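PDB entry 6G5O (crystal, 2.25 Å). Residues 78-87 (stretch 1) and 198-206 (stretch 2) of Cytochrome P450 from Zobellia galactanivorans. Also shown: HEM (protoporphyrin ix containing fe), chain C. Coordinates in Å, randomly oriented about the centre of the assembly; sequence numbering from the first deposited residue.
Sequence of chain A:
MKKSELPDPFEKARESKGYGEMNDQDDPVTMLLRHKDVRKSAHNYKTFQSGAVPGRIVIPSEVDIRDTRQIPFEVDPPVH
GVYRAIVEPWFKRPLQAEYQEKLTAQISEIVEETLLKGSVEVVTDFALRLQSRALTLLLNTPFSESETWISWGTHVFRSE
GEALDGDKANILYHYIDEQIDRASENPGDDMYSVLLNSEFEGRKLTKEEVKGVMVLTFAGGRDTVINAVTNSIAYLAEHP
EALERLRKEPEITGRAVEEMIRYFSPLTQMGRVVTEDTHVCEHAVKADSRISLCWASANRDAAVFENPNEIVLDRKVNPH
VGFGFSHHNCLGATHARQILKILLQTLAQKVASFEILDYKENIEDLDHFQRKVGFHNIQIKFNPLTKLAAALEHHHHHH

Stretch 1, residues 78-87: PVHGVYRAIV
Stretch 2 198-206: SEFEGRKLT

Stretch 1 is helical up to V87, where the helix runs on; P78 follows a cis peptide bond. Stretch 2 is a small hairpin. Strands 199-200 and 203-204 are joined by a type I' turn from F200 to R203. F200 N to R203 O (2.9 Å), R203 N to F200 O (3.2 Å) and L205 N to S198 O (3.1 Å) tie it together. G202 has positive phi (73°), which suits glycine.

The hairpin lies against one side of the helix. CA atoms pair Y83 with F200 (6.9 Å) and I86 with S198 (7.0 Å), so the first strand, S198 to F200, runs opposite to the helix. No hydrogen bond crosses; shape holds the contact.

F200 (chi1 t, chi2 83°) is the main bump. Its ring sits among V79, V82, Y83 and I86. Y83 (chi1 m) forms an offset stack with it, centroids 4.5 Å apart, planes at 29°. V82 CG1 reaches F200 CE1 at 3.7 Å; V79 CG1 meets the ring edge at F200 CZ, 4.1 Å.

I86 (m, t) fills the next hollow. Its CD1 lies 3.4 Å from E199 O and 4.2 Å from L205 CD2, while I86 CG2 packs on S198 CB at 3.6 Å.

H80 points away from the hairpin. H80 NE2 (2.7 Å) and R84 NH1 (3.0 Å) both donate to HEM O2D.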

ATOM      1  N   PRO A  78       5.462  15.866 -17.980  1.00 35.59           N
ATOM      2  CA  PRO A  78       6.339  16.475 -16.935  1.00 34.88           C
ATOM      3  C   PRO A  78       5.615  17.128 -15.739  1.00 32.47           C
ATOM      4  O   PRO A  78       6.261  17.489 -14.768  1.00 32.17           O
ATOM      5  CB  PRO A  78       7.075  17.562 -17.710  1.00 35.03           C
ATOM      6  CG  PRO A  78       6.062  17.988 -18.752  1.00 35.36           C
ATOM      7  CD  PRO A  78       5.341  16.729 -19.166  1.00 37.35           C
ATOM      8  N   VAL A  79       4.305  17.326 -15.838  1.00 32.56           N
ATOM      9  CA  VAL A  79       3.541  17.974 -14.806  1.00 32.88           C
ATOM     10  C   VAL A  79       3.571  17.154 -13.490  1.00 35.36           C
ATOM     11  O   VAL A  79       3.606  17.726 -12.408  1.00 33.08           O
ATOM     12  CB  VAL A  79       2.106  18.210 -15.283  1.00 35.91           C
ATOM     13  CG1 VAL A  79       1.258  18.773 -14.150  1.00 35.04           C
ATOM     14  CG2 VAL A  79       2.100  19.232 -16.455  1.00 35.57           C
ATOM     15  N   HIS A  80       3.569  15.822 -13.602  1.00 33.73           N
ATOM     16  CA  HIS A  80       3.727  14.921 -12.462  1.00 32.38           C
ATOM     17  C   HIS A  80       4.878  15.307 -11.538  1.00 30.23           C
ATOM     18  O   HIS A  80       4.706  15.395 -10.333  1.00 27.18           O
ATOM     19  CB  HIS A  80       3.918  13.468 -12.925  1.00 32.80           C
ATOM     20  CG  HIS A  80       4.234  12.529 -11.800  1.00 32.40           C
ATOM     21  ND1 HIS A  80       5.521  12.171 -11.486  1.00 31.24           N
ATOM     22  CD2 HIS A  80       3.440  11.912 -10.895  1.00 29.67           C
ATOM     23  CE1 HIS A  80       5.509  11.376 -10.433  1.00 32.18           C
ATOM     24  NE2 HIS A  80       4.259  11.182 -10.069  1.00 32.59           N
ATOM     25  N   GLY A  81       6.046  15.590 -12.094  1.00 30.72           N
ATOM     26  CA  GLY A  81       7.221  15.875 -11.253  1.00 27.89           C
ATOM     27  C   GLY A  81       7.116  17.135 -10.449  1.00 30.64           C
ATOM     28  O   GLY A  81       7.666  17.200  -9.361  1.00 31.36           O
ATOM     29  N   VAL A  82       6.421  18.153 -10.993  1.00 32.04           N
ATOM     30  CA  VAL A  82       6.183  19.411 -10.304  1.00 30.29           C
ATOM     31  C   VAL A  82       5.278  19.202  -9.056  1.00 29.17           C
ATOM     32  O   VAL A  82       5.648  19.619  -7.959  1.00 31.57           O
ATOM     33  CB  VAL A  82       5.528  20.457 -11.241  1.00 36.40           C
ATOM     34  CG1 VAL A  82       5.287  21.758 -10.486  1.00 34.86           C
ATOM     35  CG2 VAL A  82       6.383  20.745 -12.496  1.00 38.18           C
ATOM     36  N   TYR A  83       4.108  18.563  -9.199  1.00 27.33           N
ATOM     37  CA  TYR A  83       3.266  18.260  -8.023  1.00 26.82           C
ATOM     38  C   TYR A  83       4.044  17.362  -7.016  1.00 27.28           C
ATOM     39  O   TYR A  83       3.945  17.493  -5.808  1.00 31.41           O
ATOM     40  CB  TYR A  83       2.022  17.499  -8.425  1.00 27.63           C
ATOM     41  CG  TYR A  83       0.880  18.300  -9.008  1.00 29.84           C
ATOM     42  CD1 TYR A  83       0.326  19.357  -8.301  1.00 29.54           C
ATOM     43  CD2 TYR A  83       0.315  17.955 -10.230  1.00 26.45           C
ATOM     44  CE1 TYR A  83      -0.753  20.060  -8.799  1.00 31.19           C
ATOM     45  CE2 TYR A  83      -0.760  18.663 -10.750  1.00 28.93           C
ATOM     46  CZ  TYR A  83      -1.293  19.717 -10.022  1.00 31.55           C
ATOM     47  OH  TYR A  83      -2.353  20.451 -10.488  1.00 35.82           O
ATOM     48  N   ARG A  84       4.770  16.410  -7.562  1.00 28.05           N
ATOM     49  CA  ARG A  84       5.506  15.474  -6.753  1.00 29.89           C
ATOM     50  C   ARG A  84       6.565  16.193  -5.904  1.00 30.27           C
ATOM     51  O   ARG A  84       6.710  15.876  -4.724  1.00 30.09           O
ATOM     52  CB  ARG A  84       6.131  14.368  -7.598  1.00 27.84           C
ATOM     53  CG  ARG A  84       6.739  13.330  -6.645  1.00 31.42           C
ATOM     54  CD  ARG A  84       6.699  11.913  -7.151  1.00 30.69           C
ATOM     55  NE  ARG A  84       7.527  11.107  -6.299  1.00 29.49           N
ATOM     56  CZ  ARG A  84       7.377   9.811  -6.076  1.00 27.99           C
ATOM     57  NH1 ARG A  84       6.378   9.131  -6.610  1.00 26.48           N
ATOM     58  NH2 ARG A  84       8.234   9.211  -5.244  1.00 28.50           N
ATOM     59  N   ALA A  85       7.272  17.175  -6.485  1.00 29.36           N
ATOM     60  CA  ALA A  85       8.290  17.959  -5.738  1.00 30.99           C
ATOM     61  C   ALA A  85       7.672  18.789  -4.631  1.00 30.22           C
ATOM     62  O   ALA A  85       8.310  19.007  -3.596  1.00 31.12           O
ATOM     63  CB  ALA A  85       9.101  18.876  -6.666  1.00 32.17           C
ATOM     64  N   ILE A  86       6.430  19.235  -4.821  1.00 30.25           N
ATOM     65  CA  ILE A  86       5.705  19.890  -3.741  1.00 29.64           C
ATOM     66  C   ILE A  86       5.457  18.982  -2.531  1.00 28.17           C
ATOM     67  O   ILE A  86       5.666  19.393  -1.416  1.00 26.99           O
ATOM     68  CB  ILE A  86       4.324  20.394  -4.187  1.00 31.93           C
ATOM     69  CG1 ILE A  86       4.451  21.578  -5.133  1.00 35.89           C
ATOM     70  CG2 ILE A  86       3.513  20.849  -2.971  1.00 31.26           C
ATOM     71  CD1 ILE A  86       3.214  21.761  -5.999  1.00 37.66           C
ATOM     72  N   VAL A  87       4.974  17.776  -2.754  1.00 26.61           N
ATOM     73  CA  VAL A  87       4.536  16.935  -1.633  1.00 29.71           C
ATOM     74  C   VAL A  87       5.625  15.985  -1.094  1.00 28.90           C
ATOM     75  O   VAL A  87       5.462  15.411  -0.042  1.00 25.01           O
ATOM     76  CB  VAL A  87       3.280  16.114  -2.024  1.00 31.54           C
ATOM     77  CG1 VAL A  87       2.132  17.075  -2.409  1.00 33.30           C
ATOM     78  CG2 VAL A  87       3.584  15.144  -3.158  1.00 30.52           C
ATOM     79  N   SER A 198       1.142  25.691  -0.210  1.00 32.86           N
ATOM     80  CA  SER A 198       2.219  25.310  -1.122  1.00 34.44           C
ATOM     81  C   SER A 198       1.979  25.853  -2.534  1.00 36.67           C
ATOM     82  O   SER A 198       0.862  26.182  -2.895  1.00 34.35           O
ATOM     83  CB  SER A 198       2.342  23.795  -1.205  1.00 33.69           C
ATOM     84  OG  SER A 198       2.394  23.251   0.069  1.00 34.19           O
ATOM     85  N   GLU A 199       3.031  25.879  -3.346  1.00 40.34           N
ATOM     86  CA  GLU A 199       2.979  26.560  -4.644  1.00 41.32           C
ATOM     87  C   GLU A 199       3.328  25.690  -5.819  1.00 38.15           C
ATOM     88  O   GLU A 199       4.297  24.930  -5.766  1.00 32.20           O
ATOM     89  CB  GLU A 199       3.924  27.746  -4.640  1.00 44.81           C
ATOM     90  CG  GLU A 199       3.647  28.684  -3.491  1.00 49.98           C
ATOM     91  CD  GLU A 199       4.312  30.025  -3.661  1.00 55.07           C
ATOM     92  OE1 GLU A 199       5.402  30.064  -4.304  1.00 51.93           O
ATOM     93  OE2 GLU A 199       3.725  31.017  -3.145  1.00 55.79           O
ATOM     94  N   PHE A 200       2.511  25.838  -6.863  1.00 32.47           N
ATOM     95  CA  PHE A 200       2.650  25.169  -8.118  1.00 32.38           C
ATOM     96  C   PHE A 200       2.952  26.298  -9.080  1.00 35.93           C
ATOM     97  O   PHE A 200       2.039  27.057  -9.440  1.00 34.12           O
ATOM     98  CB  PHE A 200       1.294  24.547  -8.470  1.00 35.44           C
ATOM     99  CG  PHE A 200       1.262  23.773  -9.742  1.00 38.98           C
ATOM    100  CD1 PHE A 200       1.683  22.460  -9.762  1.00 44.49           C
ATOM    101  CD2 PHE A 200       0.795  24.347 -10.923  1.00 43.52           C
ATOM    102  CE1 PHE A 200       1.651  21.718 -10.937  1.00 46.74           C
ATOM    103  CE2 PHE A 200       0.769  23.616 -12.094  1.00 47.48           C
ATOM    104  CZ  PHE A 200       1.187  22.293 -12.099  1.00 45.49           C
ATOM    105  N   GLU A 201       4.189  26.422  -9.512  1.00 39.30           N
ATOM    106  CA  GLU A 201       4.571  27.463 -10.481  1.00 46.88           C
ATOM    107  C   GLU A 201       4.065  28.835 -10.031  1.00 45.49           C
ATOM    108  O   GLU A 201       3.315  29.527 -10.732  1.00 45.72           O
ATOM    109  CB  GLU A 201       4.113  27.096 -11.905  1.00 51.84           C
ATOM    110  CG  GLU A 201       5.044  26.065 -12.551  1.00 57.71           C
ATOM    111  CD  GLU A 201       4.474  25.364 -13.788  1.00 63.70           C
ATOM    112  OE1 GLU A 201       3.393  25.783 -14.298  1.00 67.58           O
ATOM    113  OE2 GLU A 201       5.116  24.373 -14.231  1.00 61.53           O
ATOM    114  N   GLY A 202       4.444  29.179  -8.809  1.00 46.01           N
ATOM    115  CA  GLY A 202       4.127  30.460  -8.224  1.00 50.17           C
ATOM    116  C   GLY A 202       2.709  30.786  -7.765  1.00 50.60           C
ATOM    117  O   GLY A 202       2.505  31.863  -7.252  1.00 53.18           O
ATOM    118  N   ARG A 203       1.721  29.908  -7.965  1.00 47.05           N
ATOM    119  CA  ARG A 203       0.411  30.104  -7.325  1.00 42.18           C
ATOM    120  C   ARG A 203       0.076  29.007  -6.294  1.00 40.04           C
ATOM    121  O   ARG A 203       0.520  27.855  -6.394  1.00 38.94           O
ATOM    122  CB  ARG A 203      -0.719  30.219  -8.347  1.00 39.06           C
ATOM    123  CG  ARG A 203      -0.859  29.031  -9.260  1.00 36.87           C
ATOM    124  CD  ARG A 203      -2.297  28.616  -9.493  1.00 36.32           C
ATOM    125  NE  ARG A 203      -2.321  27.345 -10.224  1.00 33.81           N
ATOM    126  CZ  ARG A 203      -2.645  26.154  -9.724  1.00 32.65           C
ATOM    127  NH1 ARG A 203      -3.038  26.025  -8.468  1.00 32.92           N
ATOM    128  NH2 ARG A 203      -2.640  25.081 -10.515  1.00 32.34           N
ATOM    129  N   LYS A 204      -0.771  29.381  -5.340  1.00 38.25           N
ATOM    130  CA  LYS A 204      -1.160  28.479  -4.286  1.00 38.42           C
ATOM    131  C   LYS A 204      -2.011  27.390  -4.892  1.00 37.28           C
ATOM    132  O   LYS A 204      -2.702  27.611  -5.867  1.00 37.26           O
ATOM    133  CB  LYS A 204      -1.943  29.189  -3.190  1.00 36.52           C
ATOM    134  CG  LYS A 204      -1.212  30.330  -2.511  1.00 42.19           C
ATOM    135  CD  LYS A 204       0.033  29.954  -1.691  1.00 45.59           C
ATOM    136  CE  LYS A 204       0.236  31.002  -0.577  1.00 49.33           C
ATOM    137  NZ  LYS A 204       1.648  31.091  -0.112  1.00 54.19           N
ATOM    138  N   LEU A 205      -1.942  26.199  -4.317  1.00 38.35           N
ATOM    139  CA  LEU A 205      -2.797  25.089  -4.751  1.00 36.73           C
ATOM    140  C   LEU A 205      -4.233  25.469  -4.438  1.00 34.01           C
ATOM    141  O   LEU A 205      -4.469  26.147  -3.438  1.00 27.83           O
ATOM    142  CB  LEU A 205      -2.416  23.773  -4.056  1.00 36.64           C
ATOM    143  CG  LEU A 205      -1.031  23.167  -4.317  1.00 36.88           C
ATOM    144  CD1 LEU A 205      -0.791  21.876  -3.557  1.00 36.86           C
ATOM    145  CD2 LEU A 205      -0.819  22.928  -5.796  1.00 37.53           C
ATOM    146  N   THR A 206      -5.163  25.093  -5.317  1.00 31.61           N
ATOM    147  CA  THR A 206      -6.580  25.236  -5.050  1.00 30.27           C
ATOM    148  C   THR A 206      -7.072  24.122  -4.127  1.00 31.95           C
ATOM    149  O   THR A 206      -6.417  23.105  -3.944  1.00 27.77           O
ATOM    150  CB  THR A 206      -7.413  25.064  -6.328  1.00 32.56           C
ATOM    151  OG1 THR A 206      -7.198  23.744  -6.832  1.00 32.15           O
ATOM    152  CG2 THR A 206      -7.036  26.113  -7.414  1.00 32.64           C
TER
HETATM  153  CHA HEM C 401       1.715   4.793  -5.118  1.00 18.88           C
HETATM  154  CHB HEM C 401       1.964   0.489  -2.939  1.00 19.82           C
HETATM  155  CHC HEM C 401       1.367   2.591   1.352  1.00 20.18           C
HETATM  156  CHD HEM C 401       0.503   6.756  -0.844  1.00 19.21           C
HETATM  157  C1A HEM C 401       1.858   3.443  -4.886  1.00 19.44           C
HETATM  158  C2A HEM C 401       2.098   2.462  -5.892  1.00 20.26           C
HETATM  159  C3A HEM C 401       2.173   1.294  -5.272  1.00 19.80           C
HETATM  160  C4A HEM C 401       1.968   1.488  -3.888  1.00 21.18           C
HETATM  161  CMA HEM C 401       2.440  -0.001  -5.967  1.00 22.17           C
HETATM  162  CAA HEM C 401       2.302   2.654  -7.394  1.00 23.75           C
HETATM  163  CBA HEM C 401       0.965   2.930  -8.063  1.00 26.26           C
HETATM  164  CGA HEM C 401       1.139   3.226  -9.536  1.00 30.25           C
HETATM  165  O1A HEM C 401       0.264   3.858 -10.121  1.00 30.69           O
HETATM  166  O2A HEM C 401       2.139   2.875 -10.188  1.00 30.72           O
HETATM  167  C1B HEM C 401       1.824   0.694  -1.582  1.00 18.35           C
HETATM  168  C2B HEM C 401       2.018  -0.345  -0.650  1.00 19.74           C
HETATM  169  C3B HEM C 401       1.830   0.224   0.589  1.00 20.87           C
HETATM  170  C4B HEM C 401       1.539   1.669   0.326  1.00 19.42           C
HETATM  171  CMB HEM C 401       2.303  -1.782  -0.966  1.00 20.54           C
HETATM  172  CAB HEM C 401       1.932  -0.293   1.951  1.00 22.72           C
HETATM  173  CBB HEM C 401       2.431  -1.465   2.294  1.00 25.57           C
HETATM  174  C1C HEM C 401       1.083   3.916   1.149  1.00 20.54           C
HETATM  175  C2C HEM C 401       0.706   4.819   2.142  1.00 20.90           C
HETATM  176  C3C HEM C 401       0.401   6.001   1.515  1.00 21.01           C
HETATM  177  C4C HEM C 401       0.632   5.792   0.131  1.00 20.55           C
HETATM  178  CMC HEM C 401       0.650   4.563   3.616  1.00 22.16           C
HETATM  179  CAC HEM C 401      -0.011   7.274   2.122  1.00 22.33           C
HETATM  180  CBC HEM C 401      -0.206   7.536   3.411  1.00 22.76           C
HETATM  181  C1D HEM C 401       0.832   6.541  -2.193  1.00 18.24           C
HETATM  182  C2D HEM C 401       0.803   7.633  -3.182  1.00 19.17           C
HETATM  183  C3D HEM C 401       1.158   7.112  -4.368  1.00 19.33           C
HETATM  184  C4D HEM C 401       1.349   5.681  -4.108  1.00 18.33           C
HETATM  185  CMD HEM C 401       0.493   9.056  -2.865  1.00 17.99           C
HETATM  186  CAD HEM C 401       1.276   7.855  -5.687  1.00 20.49           C
HETATM  187  CBD HEM C 401       2.700   8.278  -6.083  1.00 19.58           C
HETATM  188  CGD HEM C 401       2.684   9.084  -7.396  1.00 21.83           C
HETATM  189  O1D HEM C 401       1.647   9.091  -8.149  1.00 25.16           O
HETATM  190  O2D HEM C 401       3.688   9.774  -7.785  1.00 20.64           O
HETATM  191  NA  HEM C 401       1.733   2.817  -3.655  1.00 19.16           N
HETATM  192  NB  HEM C 401       1.536   1.847  -0.976  1.00 18.67           N
HETATM  193  NC  HEM C 401       1.011   4.492  -0.069  1.00 18.91           N
HETATM  194  ND  HEM C 401       1.171   5.417  -2.804  1.00 19.42           N
HETATM  195 FE   HEM C 401       1.359   3.715  -1.952  1.00 22.50          FE
HETATM  196  O   HOH W   1      -0.764   3.038  -2.261  1.00 32.98           O